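PDB 5CN2: ADP-ribosylation factor-binding protein GGA1, which may help regulate membrane traffic through the trans-Golgi network and binds ARF1 and ARF2, and is represented here by its gamma-adaptin ear (GAE) domain. Local coordinates for residues Asn16-Leu21 against Lys114-Thr119; Asp24-Arg29 against Arg36-Tyr41; Phe40-Ser45 against Ser78-Lys83; Leu54-Pro59 against Ile99-Lys104. All coordinates share one frame; numbering follows the deposited sequence.

Contact 1 of 4, residues Asn16-Leu21 against Lys114-Thr119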
loop_
_atom_site.group_PDB
_atom_site.type_symbol
_atom_site.label_atom_id
_atom_site.label_comp_id
_atom_site.label_asym_id
_atom_site.label_seq_id
_atom_site.Cartn_x
_atom_site.Cartn_y
_atom_site.Cartn_z
ATOM N N ASN A 16 5.681 0.046 -4.826
ATOM C CA ASN A 16 5.901 0.949 -5.944
ATOM C C ASN A 16 6.880 2.067 -5.598
ATOM O O ASN A 16 6.904 2.582 -4.473
ATOM C CB ASN A 16 4.582 1.559 -6.405
ATOM C CG ASN A 16 4.688 2.173 -7.782
ATOM O OD1 ASN A 16 4.471 3.370 -7.969
ATOM N ND2 ASN A 16 5.063 1.366 -8.744
ATOM N N GLN A 17 7.684 2.426 -6.583
ATOM C CA GLN A 17 8.589 3.541 -6.467
ATOM C C GLN A 17 8.552 4.362 -7.753
ATOM O O GLN A 17 8.939 3.875 -8.793
ATOM C CB GLN A 17 10.022 3.047 -6.158
ATOM C CG GLN A 17 10.896 4.155 -5.570
ATOM C CD GLN A 17 11.944 3.663 -4.590
ATOM O OE1 GLN A 17 12.297 2.475 -4.569
ATOM N NE2 GLN A 17 12.444 4.578 -3.759
ATOM N N SER A 18 8.033 5.584 -7.662
ATOM C CA SER A 18 8.035 6.543 -8.763
ATOM C C SER A 18 9.123 7.550 -8.414
ATOM O O SER A 18 9.980 7.265 -7.573
ATOM C CB SER A 18 6.652 7.205 -8.916
ATOM O OG SER A 18 6.202 7.844 -7.721
ATOM N N ASP A 19 9.116 8.722 -9.047
ATOM C CA ASP A 19 10.123 9.748 -8.736
ATOM C C ASP A 19 9.753 10.579 -7.507
ATOM O O ASP A 19 10.611 11.191 -6.896
ATOM C CB ASP A 19 10.315 10.676 -9.931
ATOM C CG ASP A 19 10.889 9.957 -11.133
ATOM O OD1 ASP A 19 11.650 8.987 -10.927
ATOM O OD2 ASP A 19 10.580 10.370 -12.274
ATOM N N HIS A 20 8.473 10.583 -7.151
ATOM C CA HIS A 20 7.949 11.403 -6.062
ATOM C C HIS A 20 7.567 10.636 -4.810
ATOM O O HIS A 20 7.460 11.227 -3.749
ATOM C CB HIS A 20 6.694 12.103 -6.557
ATOM C CG HIS A 20 6.885 12.764 -7.870
ATOM N ND1 HIS A 20 7.095 14.118 -7.993
ATOM C CD2 HIS A 20 6.959 12.250 -9.121
ATOM C CE1 HIS A 20 7.256 14.420 -9.268
ATOM N NE2 HIS A 20 7.184 13.303 -9.974
ATOM N N LEU A 21 7.334 9.335 -4.943
ATOM C CA LEU A 21 6.651 8.577 -3.919
ATOM C C LEU A 21 7.156 7.145 -3.866
ATOM O O LEU A 21 7.354 6.512 -4.907
ATOM C CB LEU A 21 5.160 8.554 -4.238
ATOM C CG LEU A 21 4.283 7.819 -3.232
ATOM C CD1 LEU A 21 4.180 8.610 -1.945
ATOM C CD2 LEU A 21 2.895 7.585 -3.804
ATOM N N LYS A 114 -1.479 13.744 -9.808
ATOM C CA LYS A 114 -0.844 12.503 -10.263
ATOM C C LYS A 114 -1.604 11.284 -9.860
ATOM O O LYS A 114 -2.379 11.301 -8.899
ATOM C CB LYS A 114 0.595 12.407 -9.765
ATOM C CG LYS A 114 1.365 13.693 -9.998
ATOM C CD LYS A 114 2.836 13.550 -9.665
ATOM C CE LYS A 114 3.702 13.362 -10.899
ATOM N NZ LYS A 114 4.267 14.661 -11.335
ATOM N N GLU A 115 -1.374 10.229 -10.629
ATOM C CA GLU A 115 -1.998 8.936 -10.451
ATOM C C GLU A 115 -0.891 7.925 -10.621
ATOM O O GLU A 115 0.024 8.115 -11.438
ATOM C CB GLU A 115 -3.069 8.682 -11.521
ATOM N N GLU A 116 -0.949 6.862 -9.838
ATOM C CA GLU A 116 -0.054 5.724 -9.993
ATOM C C GLU A 116 -0.911 4.517 -9.740
ATOM O O GLU A 116 -1.826 4.577 -8.945
ATOM C CB GLU A 116 1.075 5.764 -8.972
ATOM C CG GLU A 116 2.015 6.958 -9.106
ATOM C CD GLU A 116 2.939 7.107 -7.915
ATOM O OE1 GLU A 116 3.042 6.141 -7.122
ATOM O OE2 GLU A 116 3.558 8.186 -7.766
ATOM N N SER A 117 -0.624 3.423 -10.418
ATOM C CA SER A 117 -1.482 2.267 -10.339
ATOM C C SER A 117 -0.714 1.033 -10.700
ATOM O O SER A 117 0.274 1.106 -11.387
ATOM C CB SER A 117 -2.686 2.438 -11.270
ATOM O OG SER A 117 -2.327 2.248 -12.628
ATOM N N GLY A 118 -1.178 -0.108 -10.225
ATOM C CA GLY A 118 -0.506 -1.332 -10.528
ATOM C C GLY A 118 -1.240 -2.540 -10.000
ATOM O O GLY A 118 -2.285 -2.436 -9.373
ATOM N N THR A 119 -0.656 -3.691 -10.277
ATOM C CA THR A 119 -1.072 -4.975 -9.752
ATOM C C THR A 119 0.225 -5.597 -9.304
ATOM O O THR A 119 1.152 -5.744 -10.088
ATOM C CB THR A 119 -1.739 -5.826 -10.831
ATOM O OG1 THR A 119 -2.916 -5.152 -11.274
ATOM C CG2 THR A 119 -2.131 -7.191 -10.294
HETATM O O HOH W 1 5.024 5.231 -5.736
#

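Contact 2 of 4, residues Asp24-Arg29 against Arg36-Tyr41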
loop_
_atom_site.group_PDB
_atom_site.type_symbol
_atom_site.label_atom_id
_atom_site.label_comp_id
_atom_site.label_asym_id
_atom_site.label_seq_id
_atom_site.Cartn_x
_atom_site.Cartn_y
_atom_site.Cartn_z
ATOM N N ASP A 24 5.855 1.219 0.322
ATOM C CA ASP A 24 6.372 -0.089 0.700
ATOM C C ASP A 24 5.592 -0.606 1.893
ATOM O O ASP A 24 4.671 0.087 2.406
ATOM C CB ASP A 24 7.891 -0.041 0.973
ATOM C CG ASP A 24 8.299 1.027 1.956
ATOM O OD1 ASP A 24 7.483 1.488 2.776
ATOM O OD2 ASP A 24 9.470 1.422 1.896
ATOM N N TYR A 25 5.918 -1.825 2.331
ATOM C CA TYR A 25 5.062 -2.479 3.334
ATOM C C TYR A 25 5.676 -3.656 4.038
ATOM O O TYR A 25 6.543 -4.328 3.492
ATOM C CB TYR A 25 3.736 -2.928 2.682
ATOM C CG TYR A 25 3.911 -3.958 1.621
ATOM C CD1 TYR A 25 4.267 -3.605 0.341
ATOM C CD2 TYR A 25 3.727 -5.317 1.907
ATOM C CE1 TYR A 25 4.432 -4.567 -0.638
ATOM C CE2 TYR A 25 3.880 -6.274 0.947
ATOM C CZ TYR A 25 4.238 -5.905 -0.319
ATOM O OH TYR A 25 4.415 -6.877 -1.276
ATOM N N GLU A 26 5.209 -3.886 5.264
ATOM C CA GLU A 26 5.502 -5.088 6.018
ATOM C C GLU A 26 4.364 -6.070 5.801
ATOM O O GLU A 26 3.192 -5.686 5.705
ATOM C CB GLU A 26 5.656 -4.755 7.503
ATOM C CG GLU A 26 6.884 -3.893 7.769
ATOM C CD GLU A 26 6.962 -3.315 9.165
ATOM O OE1 GLU A 26 5.937 -3.187 9.861
ATOM O OE2 GLU A 26 8.087 -2.949 9.551
ATOM N N LEU A 27 4.702 -7.343 5.701
ATOM C CA LEU A 27 3.704 -8.371 5.470
ATOM C C LEU A 27 3.939 -9.504 6.441
ATOM O O LEU A 27 4.955 -10.180 6.348
ATOM C CB LEU A 27 3.796 -8.884 4.043
ATOM C CG LEU A 27 2.846 -10.030 3.702
ATOM C CD1 LEU A 27 1.414 -9.559 3.660
ATOM C CD2 LEU A 27 3.241 -10.622 2.362
ATOM N N THR A 28 3.004 -9.696 7.369
ATOM C CA THR A 28 3.120 -10.736 8.376
ATOM C C THR A 28 1.938 -11.690 8.326
ATOM O O THR A 28 0.838 -11.334 7.913
ATOM C CB THR A 28 3.157 -10.133 9.774
ATOM O OG1 THR A 28 2.170 -9.107 9.855
ATOM C CG2 THR A 28 4.505 -9.540 10.048
ATOM N N ARG A 29 2.173 -12.908 8.770
ATOM C CA ARG A 29 1.116 -13.886 8.870
ATOM C C ARG A 29 0.667 -13.911 10.313
ATOM O O ARG A 29 1.461 -14.197 11.188
ATOM C CB ARG A 29 1.630 -15.250 8.433
ATOM C CG ARG A 29 0.691 -16.388 8.775
ATOM C CD ARG A 29 1.058 -17.639 8.016
ATOM N NE ARG A 29 -0.088 -18.111 7.258
ATOM C CZ ARG A 29 -0.369 -17.763 6.011
ATOM N NH1 ARG A 29 0.417 -16.948 5.351
ATOM N NH2 ARG A 29 -1.445 -18.235 5.421
ATOM N N ARG A 36 -1.396 -9.643 7.669
ATOM C CA ARG A 36 -1.485 -8.247 8.073
ATOM C C ARG A 36 -0.556 -7.432 7.176
ATOM O O ARG A 36 0.603 -7.785 7.010
ATOM C CB ARG A 36 -1.057 -8.101 9.514
ATOM C CG ARG A 36 -1.420 -6.760 10.104
ATOM C CD ARG A 36 -1.927 -6.898 11.532
ATOM N NE ARG A 36 -2.100 -5.602 12.182
ATOM C CZ ARG A 36 -1.094 -4.819 12.576
ATOM N NH1 ARG A 36 0.178 -5.187 12.386
ATOM N NH2 ARG A 36 -1.355 -3.653 13.153
ATOM N N LEU A 37 -1.074 -6.379 6.548
ATOM C CA LEU A 37 -0.233 -5.480 5.758
ATOM C C LEU A 37 -0.190 -4.159 6.415
ATOM O O LEU A 37 -1.239 -3.512 6.584
ATOM C CB LEU A 37 -0.807 -5.200 4.379
ATOM C CG LEU A 37 -0.310 -6.040 3.244
ATOM C CD1 LEU A 37 -1.274 -7.213 3.096
ATOM C CD2 LEU A 37 -0.276 -5.169 2.008
ATOM N N VAL A 38 1.020 -3.728 6.740
ATOM C CA VAL A 38 1.250 -2.375 7.204
ATOM C C VAL A 38 1.925 -1.651 6.061
ATOM O O VAL A 38 3.053 -1.986 5.688
ATOM C CB VAL A 38 2.086 -2.371 8.477
ATOM C CG1 VAL A 38 2.218 -0.958 9.027
ATOM C CG2 VAL A 38 1.439 -3.291 9.501
ATOM N N ILE A 39 1.199 -0.694 5.478
ATOM C CA ILE A 39 1.651 0.043 4.305
ATOM C C ILE A 39 2.181 1.410 4.735
ATOM O O ILE A 39 1.618 2.060 5.618
ATOM C CB ILE A 39 0.519 0.237 3.293
ATOM C CG1 ILE A 39 -0.231 -1.088 3.095
ATOM C CG2 ILE A 39 1.054 0.786 1.958
ATOM C CD1 ILE A 39 -1.346 -1.036 2.061
ATOM N N PHE A 40 3.275 1.830 4.114
ATOM C CA PHE A 40 3.903 3.104 4.433
ATOM C C PHE A 40 4.117 3.884 3.153
ATOM O O PHE A 40 4.538 3.323 2.132
ATOM C CB PHE A 40 5.262 2.887 5.111
ATOM C CG PHE A 40 5.181 2.235 6.450
ATOM C CD1 PHE A 40 5.058 3.002 7.591
ATOM C CD2 PHE A 40 5.272 0.855 6.571
ATOM C CE1 PHE A 40 4.995 2.400 8.838
ATOM C CE2 PHE A 40 5.218 0.255 7.804
ATOM C CZ PHE A 40 5.060 1.027 8.938
ATOM N N TYR A 41 3.878 5.181 3.228
ATOM C CA TYR A 41 4.021 6.055 2.086
ATOM C C TYR A 41 5.120 7.067 2.367
ATOM O O TYR A 41 5.120 7.701 3.431
ATOM C CB TYR A 41 2.678 6.733 1.801
ATOM C CG TYR A 41 1.494 5.749 1.722
ATOM C CD1 TYR A 41 1.171 5.095 0.537
ATOM C CD2 TYR A 41 0.719 5.488 2.823
ATOM C CE1 TYR A 41 0.093 4.215 0.462
ATOM C CE2 TYR A 41 -0.353 4.603 2.764
ATOM C CZ TYR A 41 -0.655 3.972 1.578
ATOM O OH TYR A 41 -1.713 3.107 1.533
#

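Contact 3 of 4, residues Phe40-Ser45 against Ser78-Lys83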
loop_
_atom_site.group_PDB
_atom_site.type_symbol
_atom_site.label_atom_id
_atom_site.label_comp_id
_atom_site.label_asym_id
_atom_site.label_seq_id
_atom_site.Cartn_x
_atom_site.Cartn_y
_atom_site.Cartn_z
ATOM N N PHE A 40 3.275 1.830 4.114
ATOM C CA PHE A 40 3.903 3.104 4.433
ATOM C C PHE A 40 4.117 3.884 3.153
ATOM O O PHE A 40 4.538 3.323 2.132
ATOM C CB PHE A 40 5.262 2.887 5.111
ATOM C CG PHE A 40 5.181 2.235 6.450
ATOM C CD1 PHE A 40 5.058 3.002 7.591
ATOM C CD2 PHE A 40 5.272 0.855 6.571
ATOM C CE1 PHE A 40 4.995 2.400 8.838
ATOM C CE2 PHE A 40 5.218 0.255 7.804
ATOM C CZ PHE A 40 5.060 1.027 8.938
ATOM N N TYR A 41 3.878 5.181 3.228
ATOM C CA TYR A 41 4.021 6.055 2.086
ATOM C C TYR A 41 5.120 7.067 2.367
ATOM O O TYR A 41 5.120 7.701 3.431
ATOM C CB TYR A 41 2.678 6.733 1.801
ATOM C CG TYR A 41 1.494 5.749 1.722
ATOM C CD1 TYR A 41 1.171 5.095 0.537
ATOM C CD2 TYR A 41 0.719 5.488 2.823
ATOM C CE1 TYR A 41 0.093 4.215 0.462
ATOM C CE2 TYR A 41 -0.353 4.603 2.764
ATOM C CZ TYR A 41 -0.655 3.972 1.578
ATOM O OH TYR A 41 -1.713 3.107 1.533
ATOM N N SER A 42 6.072 7.183 1.431
ATOM C CA SER A 42 7.215 8.067 1.595
ATOM C C SER A 42 7.360 9.077 0.441
ATOM O O SER A 42 7.423 8.688 -0.711
ATOM C CB SER A 42 8.494 7.245 1.702
ATOM O OG SER A 42 8.491 6.443 2.875
ATOM N N ASN A 43 7.457 10.362 0.774
ATOM C CA ASN A 43 7.691 11.419 -0.213
ATOM C C ASN A 43 9.193 11.517 -0.362
ATOM O O ASN A 43 9.882 11.865 0.601
ATOM C CB ASN A 43 7.076 12.731 0.292
ATOM C CG ASN A 43 7.186 13.895 -0.689
ATOM O OD1 ASN A 43 7.910 13.864 -1.687
ATOM N ND2 ASN A 43 6.439 14.956 -0.388
ATOM N N ILE A 44 9.696 11.154 -1.540
ATOM C CA ILE A 44 11.115 11.286 -1.874
ATOM C C ILE A 44 11.392 12.481 -2.829
ATOM O O ILE A 44 12.482 12.584 -3.388
ATOM C CB ILE A 44 11.672 9.983 -2.506
ATOM C CG1 ILE A 44 10.874 9.599 -3.758
ATOM C CG2 ILE A 44 11.652 8.852 -1.489
ATOM C CD1 ILE A 44 11.590 8.639 -4.677
ATOM N N SER A 45 10.406 13.360 -3.021
ATOM C CA SER A 45 10.610 14.627 -3.741
ATOM C C SER A 45 10.844 15.750 -2.744
ATOM O O SER A 45 10.468 15.627 -1.568
ATOM C CB SER A 45 9.374 14.987 -4.541
ATOM O OG SER A 45 8.402 15.595 -3.692
ATOM N N SER A 78 9.946 13.218 3.308
ATOM C CA SER A 78 9.352 12.563 4.489
ATOM C C SER A 78 9.282 11.036 4.275
ATOM O O SER A 78 8.635 10.542 3.336
ATOM C CB SER A 78 7.951 13.137 4.741
ATOM O OG SER A 78 7.233 12.460 5.761
ATOM N N ARG A 79 9.969 10.302 5.142
ATOM C CA ARG A 79 9.890 8.852 5.189
ATOM C C ARG A 79 8.730 8.385 6.087
ATOM O O ARG A 79 8.546 8.891 7.190
ATOM C CB ARG A 79 11.201 8.280 5.715
ATOM C CG ARG A 79 11.310 6.774 5.547
ATOM C CD ARG A 79 12.364 6.183 6.477
ATOM N NE ARG A 79 13.663 6.077 5.811
ATOM C CZ ARG A 79 14.084 5.024 5.111
ATOM N NH1 ARG A 79 13.326 3.941 4.966
ATOM N NH2 ARG A 79 15.289 5.052 4.554
ATOM N N ASP A 80 7.958 7.419 5.608
ATOM C CA ASP A 80 6.871 6.824 6.396
ATOM C C ASP A 80 5.954 7.886 7.016
ATOM O O ASP A 80 5.538 7.752 8.148
ATOM C CB ASP A 80 7.440 5.937 7.514
ATOM C CG ASP A 80 8.245 4.726 7.002
ATOM O OD1 ASP A 80 8.238 4.380 5.799
ATOM O OD2 ASP A 80 8.882 4.071 7.856
ATOM N N GLY A 81 5.654 8.956 6.287
ATOM C CA GLY A 81 4.776 10.016 6.808
ATOM C C GLY A 81 3.296 9.648 6.922
ATOM O O GLY A 81 2.538 10.295 7.652
ATOM N N ILE A 82 2.893 8.627 6.173
ATOM C CA ILE A 82 1.549 8.057 6.245
ATOM C C ILE A 82 1.688 6.540 6.393
ATOM O O ILE A 82 2.488 5.904 5.708
ATOM C CB ILE A 82 0.720 8.393 4.994
ATOM C CG1 ILE A 82 0.533 9.911 4.847
ATOM C CG2 ILE A 82 -0.666 7.764 5.081
ATOM C CD1 ILE A 82 -0.074 10.306 3.518
ATOM N N LYS A 83 0.934 5.994 7.333
ATOM C CA LYS A 83 0.838 4.562 7.567
ATOM C C LYS A 83 -0.630 4.143 7.336
ATOM O O LYS A 83 -1.569 4.905 7.633
ATOM C CB LYS A 83 1.246 4.265 9.012
ATOM C CG LYS A 83 1.224 2.791 9.408
ATOM C CD LYS A 83 0.909 2.573 10.892
ATOM C CE LYS A 83 2.167 2.377 11.712
ATOM N NZ LYS A 83 1.918 2.475 13.178
#

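Contact 4 of 4, residues Leu54-Pro59 against Ile99-Lys104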
loop_
_atom_site.group_PDB
_atom_site.type_symbol
_atom_site.label_atom_id
_atom_site.label_comp_id
_atom_site.label_asym_id
_atom_site.label_seq_id
_atom_site.Cartn_x
_atom_site.Cartn_y
_atom_site.Cartn_z
ATOM N N LEU A 54 -4.995 5.902 -1.402
ATOM C CA LEU A 54 -4.796 4.618 -2.030
ATOM C C LEU A 54 -6.120 3.900 -2.111
ATOM O O LEU A 54 -6.860 3.880 -1.134
ATOM C CB LEU A 54 -3.849 3.738 -1.214
ATOM C CG LEU A 54 -3.470 2.414 -1.912
ATOM C CD1 LEU A 54 -2.186 2.598 -2.706
ATOM C CD2 LEU A 54 -3.353 1.283 -0.911
ATOM N N LEU A 55 -6.408 3.318 -3.277
ATOM C CA LEU A 55 -7.614 2.548 -3.483
ATOM C C LEU A 55 -7.188 1.142 -3.824
ATOM O O LEU A 55 -6.184 0.928 -4.500
ATOM C CB LEU A 55 -8.477 3.113 -4.609
ATOM C CG LEU A 55 -9.256 4.397 -4.356
ATOM C CD1 LEU A 55 -8.344 5.565 -4.073
ATOM C CD2 LEU A 55 -10.128 4.720 -5.567
ATOM N N VAL A 56 -7.956 0.172 -3.360
ATOM C CA VAL A 56 -7.579 -1.217 -3.538
ATOM C C VAL A 56 -8.784 -2.050 -3.913
ATOM O O VAL A 56 -9.902 -1.691 -3.577
ATOM C CB VAL A 56 -6.972 -1.753 -2.227
ATOM C CG1 VAL A 56 -6.591 -3.182 -2.384
ATOM C CG2 VAL A 56 -5.713 -1.005 -1.879
ATOM N N ALA A 57 -8.562 -3.145 -4.614
ATOM C CA ALA A 57 -9.604 -4.126 -4.852
ATOM C C ALA A 57 -9.259 -5.363 -4.073
ATOM O O ALA A 57 -8.109 -5.553 -3.670
ATOM C CB ALA A 57 -9.708 -4.463 -6.327
ATOM N N SER A 58 -10.233 -6.242 -3.894
ATOM C CA SER A 58 -9.983 -7.421 -3.103
ATOM C C SER A 58 -9.502 -8.557 -3.994
ATOM O O SER A 58 -10.165 -8.883 -4.966
ATOM C CB SER A 58 -11.208 -7.844 -2.314
ATOM O OG SER A 58 -10.792 -8.855 -1.393
ATOM N N PRO A 59 -8.338 -9.155 -3.668
ATOM C CA PRO A 59 -7.814 -10.264 -4.465
ATOM C C PRO A 59 -8.801 -11.431 -4.509
ATOM O O PRO A 59 -9.644 -11.569 -3.608
ATOM C CB PRO A 59 -6.534 -10.679 -3.733
ATOM C CG PRO A 59 -6.205 -9.571 -2.794
ATOM C CD PRO A 59 -7.455 -8.790 -2.548
ATOM N N ILE A 99 -0.963 -14.050 -4.094
ATOM C CA ILE A 99 -2.055 -13.072 -3.984
ATOM C C ILE A 99 -1.668 -11.796 -4.750
ATOM O O ILE A 99 -0.634 -11.180 -4.469
ATOM C CB ILE A 99 -2.340 -12.727 -2.494
ATOM C CG1 ILE A 99 -3.205 -13.808 -1.823
ATOM C CG2 ILE A 99 -3.056 -11.394 -2.340
ATOM C CD1 ILE A 99 -2.531 -15.151 -1.695
ATOM N N LYS A 100 -2.500 -11.401 -5.710
ATOM C CA LYS A 100 -2.238 -10.213 -6.516
ATOM C C LYS A 100 -3.065 -9.035 -6.016
ATOM O O LYS A 100 -4.282 -9.141 -5.918
ATOM C CB LYS A 100 -2.551 -10.491 -7.986
ATOM C CG LYS A 100 -1.521 -11.407 -8.640
ATOM C CD LYS A 100 -1.961 -11.895 -10.013
ATOM C CE LYS A 100 -2.175 -10.745 -10.990
ATOM N NZ LYS A 100 -2.841 -11.221 -12.235
ATOM N N LEU A 101 -2.401 -7.921 -5.717
ATOM C CA LEU A 101 -3.077 -6.757 -5.236
ATOM C C LEU A 101 -3.130 -5.664 -6.306
ATOM O O LEU A 101 -2.093 -5.126 -6.724
ATOM C CB LEU A 101 -2.397 -6.246 -3.979
ATOM C CG LEU A 101 -3.276 -5.782 -2.818
ATOM C CD1 LEU A 101 -2.584 -4.656 -2.066
ATOM C CD2 LEU A 101 -4.661 -5.340 -3.222
ATOM N N LYS A 102 -4.350 -5.346 -6.742
ATOM C CA LYS A 102 -4.599 -4.257 -7.655
ATOM C C LYS A 102 -4.844 -3.046 -6.802
ATOM O O LYS A 102 -5.602 -3.115 -5.837
ATOM C CB LYS A 102 -5.806 -4.562 -8.522
ATOM C CG LYS A 102 -5.972 -3.639 -9.718
ATOM C CD LYS A 102 -7.100 -4.142 -10.625
ATOM C CE LYS A 102 -6.963 -3.709 -12.090
ATOM N NZ LYS A 102 -7.460 -2.331 -12.369
ATOM N N TRP A 103 -4.187 -1.945 -7.150
ATOM C CA TRP A 103 -4.168 -0.759 -6.337
ATOM C C TRP A 103 -4.047 0.465 -7.220
ATOM O O TRP A 103 -3.552 0.394 -8.332
ATOM C CB TRP A 103 -3.011 -0.806 -5.339
ATOM C CG TRP A 103 -1.693 -0.879 -5.979
ATOM C CD1 TRP A 103 -0.986 -2.015 -6.274
ATOM C CD2 TRP A 103 -0.902 0.218 -6.457
ATOM N NE1 TRP A 103 0.185 -1.691 -6.897
ATOM C CE2 TRP A 103 0.274 -0.327 -7.010
ATOM C CE3 TRP A 103 -1.072 1.611 -6.464
ATOM C CZ2 TRP A 103 1.280 0.463 -7.565
ATOM C CZ3 TRP A 103 -0.057 2.408 -7.016
ATOM C CH2 TRP A 103 1.100 1.826 -7.563
ATOM N N LYS A 104 -4.495 1.595 -6.712
ATOM C CA LYS A 104 -4.383 2.857 -7.416
ATOM C C LYS A 104 -4.167 3.950 -6.379
ATOM O O LYS A 104 -4.738 3.878 -5.309
ATOM C CB LYS A 104 -5.652 3.116 -8.231
ATOM C CG LYS A 104 -5.866 4.589 -8.611
ATOM C CD LYS A 104 -6.180 4.781 -10.088
ATOM C CE LYS A 104 -5.793 6.155 -10.573
ATOM N NZ LYS A 104 -5.778 6.209 -12.043
HETATM O O HOH W 2 -6.719 -6.812 -5.782
#

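Contact 1 of 4, residues Asn16-Leu21 against Lys114-Thr119
Between two edge strands of the beta sandwich, Glu-116 of strand 112-122 reaches across to the turn after strand 13-17. CG of Glu-116 lies beside its backbone N, anti to the carbonyl carbon (chi1 -64°), and the chain runs extended beyond it, which carries the carboxylate across to Ser-18. Ser-18 OG donates to Glu-116 OE2 at 2.7 Å, although the place of OE2 is less sure because it lies too close to an atom elsewhere. The other oxygen faces a water, which sits 2.6 Å from Glu-116 OE1 and 2.8 Å from Leu-21 O. The methyl CD2 of Leu-21 comes within 3.6 Å of Glu-116 OE1, so apolar carbon lies beside the carboxylate. The turn is closed by a backbone bond from Ser-18 N to Leu-21 O. No backbone bond joins 16-21 to 114-119: each strand ends its own sheet, and side chains and water join them at this side of the sandwich. An alanine in place of Glu-116 would probably leave Ser-18 OG without this acceptor and the water without one of its acceptors. Further along, Lys-114 crosses His-20 at about a right angle. Its CE lies over one face of the imidazole, 4.0 Å from the ring centroid and shifted toward the rim, in a CH-pi contact. The ammonium NZ of Lys-114 forms a salt bridge with Asp-112.

Contact 2 of 4, residues Asp24-Arg29 against Arg36-Tyr41
Segments 24-29 and 36-41 lie on strands 21-29 and 34-43, the two arms of an antiparallel beta hairpin, and Asp-24, Glu-26 and Thr-28 pair with Phe-40, Val-38 and Arg-36 in turn. The backbone supplies the polar part. Each of these three hydrogen-bonded pairs has both of its bonds, six in all. Phe-40 N to Asp-24 O is among the shorter ones at 2.8 Å. Val-38 N to Glu-26 O is among the longer ones at 3.1 Å. Tyr-25 with Ile-39 and Leu-27 with Leu-37 are the non-hydrogen-bonded pairs between them. The segment axes come within 4.7 Å at an angle of 167°.

The apolar contacts lie on the face that carries Tyr-25, Leu-27, Leu-37 and Ile-39. Leu-27 and Leu-37 lie side by side, with their CD1 methyls 3.6 Å apart. Leu-37 turns its other methyl, CD2, to CD2 of Tyr-25 at 4.0 Å.

The opposite face is more polar. Thr-28 OG1 sits between its own backbone N and carbonyl carbon (chi1 43°), 3.4 Å from CB of Arg-36. Glu-26 OE1 lies at the edge of the Phe-40 ring, 4.1 Å from CE2. The carboxylate of Asp-24 passes CB of Phe-40 but has its charged partners in Arg-22 and Arg-12.

Strand 13-17 continues the sheet beyond 21-29, and strand 78-89 continues it beyond 34-43, where Leu-37 and Ile-39 bond through their backbones to Ala-86 and Gln-84.

Contact 3 of 4, residues Phe40-Ser45 against Ser78-Lys83
The ring of Phe-40 and the carboxylate of Asp-80 are inclined by 35°, with CD1 of the ring 3.7 Å from Asp-80 CG. Lys-83 runs alongside the same ring and points the same way, its CG 3.8 Å from Phe-40 CE1. Arg-12 adds a cation-pi contact to this ring and a salt bridge to Asp-80. An alanine at Phe-40 would probably cost Arg-12 its cation-pi partner and leave the aliphatic chain of Lys-83 without this packing surface. The Tyr-41 ring has the carbonyl carbon of Ile-82 at its edge, in plane. Tyr-41 CD2 also meets the Ile-82 methyl CG2 at 3.5 Å.

The two strands are antiparallel neighbours in the five-stranded sheet, but the second turns a corner at Arg-79 and Asp-80. After the corner, Tyr-41 N bonds to Ile-82 O at 2.9 Å. Before it, Asn-43 N makes only a bent bond (133°) to Ser-78 O. At the corner a side chain takes part: Ser-42 OG accepts from Asp-80 N at 3.0 Å, almost straight at 178°. Where strand 34-43 ends, Asn-43 OD1 forms an Asx turn with Ser-45 N and also accepts from Ser-45 OG at 2.7 Å.

Contact 4 of 4, residues Leu54-Pro59 against Ile99-Lys104
Leu-55 N donates to Lys-104 O in a short, nearly straight bond of 2.7 Å. Lys-104 N returns a bond to Leu-55 O, so the two residues form an antiparallel hydrogen-bonded pair. The same Lys-104 O also receives a CA-H contact from Leu-54. Next comes the non-hydrogen-bonded pair Val-56 with Trp-103, and then a single longer bond of 3.2 Å from Ala-57 N to Lys-102 O.

Beyond Val-56 the chain leaves the strand, and water takes part. One water donates to Ala-57 O at 2.8 Å and accepts from Lys-102 N at 2.9 Å, with a weak bond to Lys-100 O as well. This is where strand 52-56 ends, an outermost strand of the three-stranded sheet of the sandwich. Pro-59, which has no N-H to offer, packs by its ring instead: CG touches the Ile-99 methyl CG2 at 3.7 Å, and CB lies 3.5 Å from Lys-100 O. At the other end of the contact, Leu-54 CD1 approaches Trp-103 CE3 at 4.0 Å. Trp-103 NE1 bonds to Thr-120 OG1 on the adjacent strand 112-122.

In the fold
The four contacts belong to one ear-domain beta sandwich. Contacts 2 and 3 lie in the five-stranded sheet, share Phe-40 and Tyr-41 on strand 34-43, and have centres about 13 Å apart. Contact 4 lies in the three-stranded sheet, and contact 1 spans the two sheets at one side. The segments of contact 1 are 93 residues apart at their closest ends, and the loop they close encloses the other three. Contact 2 closes before contact 4 opens, while the segments of contacts 3 and 4 alternate. Tyr-41 OH packs on Leu-54 CD2 between the sheets, and Trp-103 links contact 4 to Asn-16 and Gly-118 of contact 1. Early and late strands are thus tied into one compact domain.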